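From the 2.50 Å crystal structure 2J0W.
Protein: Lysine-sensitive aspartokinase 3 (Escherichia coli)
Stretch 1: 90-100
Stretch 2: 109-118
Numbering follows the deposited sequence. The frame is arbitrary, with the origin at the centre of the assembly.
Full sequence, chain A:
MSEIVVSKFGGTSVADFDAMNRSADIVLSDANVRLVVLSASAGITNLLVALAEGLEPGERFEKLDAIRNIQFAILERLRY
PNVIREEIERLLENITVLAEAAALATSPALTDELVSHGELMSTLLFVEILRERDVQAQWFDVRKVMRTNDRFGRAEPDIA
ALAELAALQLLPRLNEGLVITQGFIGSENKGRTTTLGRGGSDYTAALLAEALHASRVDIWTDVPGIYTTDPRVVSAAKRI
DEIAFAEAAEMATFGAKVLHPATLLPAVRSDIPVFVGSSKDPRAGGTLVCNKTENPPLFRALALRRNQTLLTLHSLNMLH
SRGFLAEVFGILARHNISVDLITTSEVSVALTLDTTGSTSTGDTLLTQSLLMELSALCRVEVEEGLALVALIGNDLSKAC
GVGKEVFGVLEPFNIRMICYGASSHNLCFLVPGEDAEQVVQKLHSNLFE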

# COMPACT_ATOMS: atom_id res chain seq x y z
N ARG A 90 -45.51 -26.23 2.38
CA ARG A 90 -45.01 -25.90 3.71
C ARG A 90 -43.98 -24.82 3.55
O ARG A 90 -44.11 -23.73 4.10
CB ARG A 90 -44.39 -27.14 4.38
CG ARG A 90 -45.36 -27.94 5.27
CD ARG A 90 -46.78 -28.01 4.67
NE ARG A 90 -47.49 -26.72 4.75
CZ ARG A 90 -48.57 -26.41 4.05
NH1 ARG A 90 -49.09 -27.28 3.20
NH2 ARG A 90 -49.14 -25.21 4.20
N LEU A 91 -42.95 -25.12 2.75
CA LEU A 91 -41.88 -24.16 2.50
C LEU A 91 -42.51 -22.82 2.11
O LEU A 91 -42.23 -21.78 2.73
CB LEU A 91 -40.95 -24.68 1.40
CG LEU A 91 -40.35 -26.05 1.71
CD1 LEU A 91 -39.42 -26.46 0.59
CD2 LEU A 91 -39.59 -26.02 3.03
N LEU A 92 -43.37 -22.84 1.10
CA LEU A 92 -44.02 -21.60 0.68
C LEU A 92 -44.76 -20.97 1.83
O LEU A 92 -44.63 -19.77 2.07
CB LEU A 92 -44.98 -21.86 -0.48
CG LEU A 92 -44.28 -22.10 -1.81
CD1 LEU A 92 -45.31 -22.20 -2.90
CD2 LEU A 92 -43.30 -20.96 -2.10
N GLU A 93 -45.51 -21.77 2.57
CA GLU A 93 -46.25 -21.24 3.70
C GLU A 93 -45.29 -20.65 4.73
O GLU A 93 -45.52 -19.56 5.25
CB GLU A 93 -47.11 -22.33 4.35
CG GLU A 93 -47.93 -21.85 5.55
CD GLU A 93 -48.91 -20.73 5.20
OE1 GLU A 93 -49.70 -20.92 4.25
OE2 GLU A 93 -48.89 -19.67 5.87
N ASN A 94 -44.19 -21.35 5.00
CA ASN A 94 -43.25 -20.85 6.00
C ASN A 94 -42.61 -19.57 5.50
O ASN A 94 -42.43 -18.61 6.26
CB ASN A 94 -42.18 -21.88 6.31
CG ASN A 94 -41.43 -21.56 7.59
OD1 ASN A 94 -40.22 -21.30 7.58
ND2 ASN A 94 -42.15 -21.57 8.71
N ILE A 95 -42.27 -19.55 4.22
CA ILE A 95 -41.66 -18.38 3.62
C ILE A 95 -42.62 -17.22 3.87
O ILE A 95 -42.21 -16.12 4.28
CB ILE A 95 -41.45 -18.58 2.09
CG1 ILE A 95 -40.33 -19.59 1.85
CG2 ILE A 95 -41.14 -17.25 1.41
CD1 ILE A 95 -40.04 -19.89 0.38
N THR A 96 -43.90 -17.49 3.65
CA THR A 96 -44.92 -16.49 3.85
C THR A 96 -44.92 -15.96 5.28
O THR A 96 -44.85 -14.75 5.49
CB THR A 96 -46.31 -17.05 3.50
OG1 THR A 96 -46.29 -17.49 2.13
CG2 THR A 96 -47.40 -16.00 3.69
N VAL A 97 -44.97 -16.84 6.27
CA VAL A 97 -44.99 -16.35 7.65
C VAL A 97 -43.72 -15.58 7.99
O VAL A 97 -43.77 -14.56 8.68
CB VAL A 97 -45.17 -17.48 8.71
CG1 VAL A 97 -45.64 -16.86 10.03
CG2 VAL A 97 -46.16 -18.51 8.21
N LEU A 98 -42.57 -16.06 7.50
CA LEU A 98 -41.31 -15.36 7.76
C LEU A 98 -41.35 -13.97 7.11
O LEU A 98 -40.91 -12.98 7.71
CB LEU A 98 -40.11 -16.16 7.21
CG LEU A 98 -39.83 -17.48 7.95
CD1 LEU A 98 -38.69 -18.21 7.29
CD2 LEU A 98 -39.49 -17.19 9.41
N ALA A 99 -41.89 -13.90 5.90
CA ALA A 99 -41.97 -12.62 5.22
C ALA A 99 -42.85 -11.69 6.04
O ALA A 99 -42.62 -10.48 6.08
CB ALA A 99 -42.55 -12.80 3.83
N GLU A 100 -43.85 -12.25 6.73
CA GLU A 100 -44.72 -11.42 7.55
C GLU A 100 -43.96 -10.91 8.76
O GLU A 100 -44.20 -9.79 9.22
CB GLU A 100 -45.94 -12.21 8.04
CG GLU A 100 -46.68 -11.50 9.18
CD GLU A 100 -48.04 -12.10 9.47
OE1 GLU A 100 -48.20 -13.33 9.32
OE2 GLU A 100 -48.96 -11.33 9.87
N ALA A 109 -29.82 -12.67 10.51
CA ALA A 109 -30.14 -14.06 10.85
C ALA A 109 -31.49 -14.50 10.30
O ALA A 109 -31.66 -15.65 9.88
CB ALA A 109 -30.10 -14.26 12.35
N LEU A 110 -32.46 -13.60 10.30
CA LEU A 110 -33.79 -13.93 9.78
C LEU A 110 -33.65 -14.07 8.27
O LEU A 110 -34.24 -14.97 7.66
CB LEU A 110 -34.78 -12.81 10.12
CG LEU A 110 -36.20 -12.96 9.56
CD1 LEU A 110 -36.81 -14.27 10.04
CD2 LEU A 110 -37.05 -11.78 10.00
N THR A 111 -32.85 -13.20 7.67
CA THR A 111 -32.60 -13.21 6.24
C THR A 111 -31.96 -14.53 5.77
O THR A 111 -32.40 -15.15 4.80
CB THR A 111 -31.71 -12.02 5.86
OG1 THR A 111 -32.48 -10.81 5.91
CG2 THR A 111 -31.14 -12.21 4.45
N ASP A 112 -30.92 -14.97 6.48
CA ASP A 112 -30.25 -16.22 6.14
C ASP A 112 -31.24 -17.37 6.21
O ASP A 112 -31.24 -18.27 5.37
CB ASP A 112 -29.07 -16.50 7.09
CG ASP A 112 -27.74 -15.97 6.56
OD1 ASP A 112 -27.74 -15.14 5.63
OD2 ASP A 112 -26.68 -16.37 7.09
N GLU A 113 -32.10 -17.34 7.23
CA GLU A 113 -33.09 -18.39 7.43
C GLU A 113 -34.17 -18.40 6.36
O GLU A 113 -34.62 -19.45 5.91
CB GLU A 113 -33.76 -18.26 8.79
CG GLU A 113 -34.95 -19.20 8.97
CD GLU A 113 -34.59 -20.67 8.79
OE1 GLU A 113 -33.60 -21.13 9.38
OE2 GLU A 113 -35.32 -21.37 8.05
N LEU A 114 -34.61 -17.22 5.95
CA LEU A 114 -35.63 -17.13 4.94
C LEU A 114 -35.00 -17.40 3.58
O LEU A 114 -35.55 -18.15 2.77
CB LEU A 114 -36.25 -15.73 4.97
CG LEU A 114 -37.53 -15.53 4.17
CD1 LEU A 114 -38.10 -14.17 4.50
CD2 LEU A 114 -37.25 -15.65 2.69
N VAL A 115 -33.85 -16.80 3.32
CA VAL A 115 -33.23 -17.02 2.02
C VAL A 115 -32.80 -18.45 1.80
O VAL A 115 -32.73 -18.91 0.67
CB VAL A 115 -32.03 -16.09 1.78
CG1 VAL A 115 -31.24 -16.59 0.58
CG2 VAL A 115 -32.51 -14.65 1.51
N SER A 116 -32.51 -19.17 2.87
CA SER A 116 -32.08 -20.54 2.73
C SER A 116 -33.12 -21.37 1.96
O SER A 116 -32.77 -22.27 1.20
CB SER A 116 -31.84 -21.14 4.10
OG SER A 116 -33.06 -21.16 4.81
N HIS A 117 -34.39 -21.04 2.15
CA HIS A 117 -35.49 -21.76 1.48
C HIS A 117 -35.38 -21.98 -0.04
O HIS A 117 -35.93 -22.96 -0.55
CB HIS A 117 -36.82 -21.07 1.81
CG HIS A 117 -37.27 -21.31 3.22
ND1 HIS A 117 -36.60 -20.80 4.31
CD2 HIS A 117 -38.29 -22.06 3.71
CE1 HIS A 117 -37.18 -21.23 5.42
NE2 HIS A 117 -38.21 -21.99 5.08
N GLY A 118 -34.67 -21.10 -0.75
CA GLY A 118 -34.52 -21.24 -2.20
C GLY A 118 -33.83 -22.54 -2.61
O GLY A 118 -34.38 -23.34 -3.39
O HOH W 1 -38.12 -21.55 9.73

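Two helical segments of Lysine-sensitive aspartokinase 3, residues 90-100 and 109-118, lie side by side in nearly antiparallel directions, with 155° between their N-to-C axes and a closest axial approach of 10.0 Å. Leu-114 lies nearest Ile-95 (CA to CA 6.3 Å) and His-117 nearest Leu-91 (CA to CA 6.9 Å), so moving forward along the second helix means moving backward along the first. Together the segments bury 410 Å², to which His-117 and Leu-98 contribute most. Ala-109 makes no contact with the first helix. At Leu-110 the CA-to-CB bond points sideways, but chi1 t and chi2 p bring the end of the side chain closer, and CD1 lies 4.0 Å from CD2 of Leu-98, methyl against methyl. Thr-111 and Asp-112 are out of reach. Glu-113 returns to the contact one turn after Leu-110: its aliphatic CG packs 4.2 Å from Leu-98 CD1, while the carboxylate takes part in a polar link. Water 1 donates a hydrogen bond to Asn-94 OD1 (3.0 Å) and a weak one to Glu-113 OE2 (3.3 Å), bridging the helices beside the apolar contact. Leu-114, buried and extended with both chi angles t, places CD1 3.9 Å from Leu-98 CB and 4.0 Å from the backbone N of Ala-99; its CD2 meets Ile-95 CG2 more loosely at 4.4 Å. Leu-98 thus acts as a knob in a hole formed by Leu-110, Glu-113, Leu-114 and His-117. Val-115 and Ser-116 do not touch the first helix; Ser-116 OG instead donates to Glu-113 O within its own segment (2.6 Å). His-117 supplies the reciprocal knob, pointing toward the first helix and sitting among Leu-91, Asn-94, Ile-95 and Leu-98. Its ring carbons meet aliphatic groups, with His-117 CD2 3.7 Å from Ile-95 CG1 and His-117 CE1 3.9 Å from Leu-98 CD1, and His-117 CD2 also lies 4.1 Å from Leu-91 O. The ring nitrogens serve different helices. His-117 NE2 donates a weak hydrogen bond to Asn-94 OD1 (3.3 Å, 126° at the hydrogen), the one direct hydrogen bond between the segments, and that same oxygen accepts from water 1. His-117 ND1 turns back to its own helix, donating weakly to Glu-113 O (2.9 Å) and Leu-114 O (3.2 Å). Gly-118 has no side chain and leaves the contact: even an ideal CB would point away, with nothing of the first helix within 5.5 Å.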